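Local coordinates for protein immunomodulatory active chitinase (Trichuris suis, PDB 6G9C) that probably binds and hydrolyses chitin as a family 18 glycosyl hydrolase and has immunomodulatory properties in inflammatory lung disease, at residues Tyr334-Gly338 with Asn339-Ser343. Sequence-based numbering, arbitrary orientation.
Sequences YLVQG and NQWFS
Leu335 and Phe342 face each other as a hydrogen-bonded pair of an antiparallel beta hairpin, Leu335 N lying 2.7 Å from Phe342 O and Phe342 N 2.8 Å from Leu335 O. The hairpin, set off from the barrel strands, is consistent with the alpha+beta insertion domain that chitotriosidase-type family 18 chitinases carry on the TIM barrel; its second strand pairs with strand 268-281 and its first with strand 323-327. Gln337 and Gln340 close it around a two-residue type II' turn, with Gly338 and Asn339 at the corners. The Gln337 N to Gln340 O bond is 2.8 Å long and nearly straight. The return bond, from Gln340 N to Gln337 O, measures 3.0 Å, its donor standing well above the carbonyl plane of Gln337 rather than in it. Gly338 fills the first corner with positive phi (64°), a conformation that favours glycine. At the turn, Gln340 NE2 donates in its own amide plane to Asn339 OD1, and Thr280 OG1 is a second partner of this nitrogen, while Gln340 OE1 accepts from the backbone N of Thr298, so both ends of the amide are held.

On the face carrying Leu335 and Phe342, Leu335 CD2 meets Phe342 CD1 at 4.2 Å, and helix 311-319 packs against both residues.

Tyr334, Val336 and Trp341 occupy the other face, where Tyr334 and Trp341 form a diagonal aromatic pair across the strands. The ring planes are inclined by 21° and offset, with Trp341 CZ2 over the face of the Tyr334 ring near its rim. Trp341 CG lies anti to the backbone N (chi1 -166°), sending the indole toward Tyr334, whose CB makes a CH-pi contact over the six-membered ring. The N-H of Trp341 NE1 is hydrogen-bonded to Thr287 O, outside the hairpin, which helps fix the rotation of the indole. Val336 CG2 packs at the five-membered end of the same ring system, 3.6 Å from Trp341 CD1.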
loop_
_atom_site.group_PDB
_atom_site.type_symbol
_atom_site.label_atom_id
_atom_site.label_comp_id
_atom_site.label_asym_id
_atom_site.label_seq_id
_atom_site.Cartn_x
_atom_site.Cartn_y
_atom_site.Cartn_z
ATOM N N TYR A 334 -30.733 16.988 -22.376
ATOM C CA TYR A 334 -31.794 16.473 -21.541
ATOM C C TYR A 334 -32.480 15.327 -22.269
ATOM O O TYR A 334 -32.320 15.146 -23.481
ATOM C CB TYR A 334 -32.780 17.571 -21.106
ATOM C CG TYR A 334 -33.604 18.262 -22.175
ATOM C CD1 TYR A 334 -34.866 17.792 -22.522
ATOM C CD2 TYR A 334 -33.154 19.436 -22.772
ATOM C CE1 TYR A 334 -35.648 18.454 -23.462
ATOM C CE2 TYR A 334 -33.935 20.117 -23.700
ATOM C CZ TYR A 334 -35.175 19.610 -24.048
ATOM O OH TYR A 334 -35.934 20.267 -24.978
ATOM N N LEU A 335 -33.196 14.520 -21.493
ATOM C CA LEU A 335 -33.801 13.284 -21.970
ATOM C C LEU A 335 -35.293 13.329 -21.690
ATOM O O LEU A 335 -35.710 13.716 -20.590
ATOM C CB LEU A 335 -33.170 12.072 -21.275
ATOM C CG LEU A 335 -33.479 10.727 -21.924
ATOM C CD1 LEU A 335 -32.525 10.529 -23.079
ATOM C CD2 LEU A 335 -33.354 9.590 -20.935
ATOM N N VAL A 336 -36.090 12.953 -22.682
ATOM C CA VAL A 336 -37.540 12.879 -22.539
ATOM C C VAL A 336 -37.984 11.476 -22.923
ATOM O O VAL A 336 -37.619 10.975 -23.995
ATOM C CB VAL A 336 -38.258 13.927 -23.406
ATOM C CG1 VAL A 336 -39.745 13.934 -23.078
ATOM C CG2 VAL A 336 -37.646 15.307 -23.203
ATOM N N GLN A 337 -38.788 10.854 -22.058
ATOM C CA GLN A 337 -39.360 9.535 -22.336
ATOM C C GLN A 337 -40.768 9.529 -21.752
ATOM O O GLN A 337 -40.933 9.368 -20.538
ATOM C CB GLN A 337 -38.492 8.438 -21.734
ATOM C CG GLN A 337 -38.919 7.016 -22.036
ATOM C CD GLN A 337 -38.127 6.009 -21.209
ATOM O OE1 GLN A 337 -38.072 6.099 -19.975
ATOM N NE2 GLN A 337 -37.499 5.064 -21.882
ATOM N N GLY A 338 -41.771 9.715 -22.611
ATOM C CA GLY A 338 -43.132 9.856 -22.109
ATOM C C GLY A 338 -43.224 11.119 -21.273
ATOM O O GLY A 338 -42.846 12.208 -21.720
ATOM N N ASN A 339 -43.703 10.988 -20.034
ATOM C CA ASN A 339 -43.783 12.131 -19.129
ATOM C C ASN A 339 -42.590 12.211 -18.184
ATOM O O ASN A 339 -42.643 12.930 -17.181
ATOM C CB ASN A 339 -45.099 12.112 -18.344
ATOM C CG ASN A 339 -45.226 10.923 -17.407
ATOM O OD1 ASN A 339 -44.292 10.142 -17.225
ATOM N ND2 ASN A 339 -46.403 10.783 -16.801
ATOM N N GLN A 340 -41.511 11.492 -18.484
ATOM C CA GLN A 340 -40.290 11.546 -17.695
ATOM C C GLN A 340 -39.260 12.426 -18.400
ATOM O O GLN A 340 -39.011 12.265 -19.599
ATOM C CB GLN A 340 -39.730 10.140 -17.466
ATOM C CG GLN A 340 -40.708 9.173 -16.797
ATOM C CD GLN A 340 -41.033 9.578 -15.363
ATOM O OE1 GLN A 340 -40.229 9.368 -14.451
ATOM N NE2 GLN A 340 -42.217 10.153 -15.158
ATOM N N TRP A 341 -38.664 13.350 -17.647
ATOM C CA TRP A 341 -37.784 14.385 -18.185
ATOM C C TRP A 341 -36.554 14.470 -17.298
ATOM O O TRP A 341 -36.684 14.645 -16.082
ATOM C CB TRP A 341 -38.518 15.727 -18.220
ATOM C CG TRP A 341 -37.902 16.803 -19.028
ATOM C CD1 TRP A 341 -38.341 17.258 -20.240
ATOM C CD2 TRP A 341 -36.779 17.625 -18.672
ATOM N NE1 TRP A 341 -37.544 18.288 -20.675
ATOM C CE2 TRP A 341 -36.583 18.539 -19.729
ATOM C CE3 TRP A 341 -35.921 17.674 -17.567
ATOM C CZ2 TRP A 341 -35.559 19.490 -19.717
ATOM C CZ3 TRP A 341 -34.892 18.620 -17.560
ATOM C CH2 TRP A 341 -34.728 19.518 -18.629
ATOM N N PHE A 342 -35.358 14.358 -17.890
ATOM C CA PHE A 342 -34.134 14.361 -17.102
ATOM C C PHE A 342 -33.138 15.342 -17.691
ATOM O O PHE A 342 -32.907 15.345 -18.901
ATOM C CB PHE A 342 -33.468 12.980 -17.054
ATOM C CG PHE A 342 -34.361 11.870 -16.596
ATOM C CD1 PHE A 342 -35.122 11.146 -17.512
ATOM C CD2 PHE A 342 -34.380 11.492 -15.260
ATOM C CE1 PHE A 342 -35.933 10.106 -17.088
ATOM C CE2 PHE A 342 -35.188 10.437 -14.837
ATOM C CZ PHE A 342 -35.953 9.752 -15.742
ATOM N N SER A 343 -32.524 16.142 -16.834
ATOM C CA SER A 343 -31.321 16.867 -17.205
ATOM C C SER A 343 -30.117 16.044 -16.758
ATOM O O SER A 343 -30.083 15.563 -15.626
ATOM C CB SER A 343 -31.308 18.247 -16.546
ATOM O OG SER A 343 -29.990 18.767 -16.497
#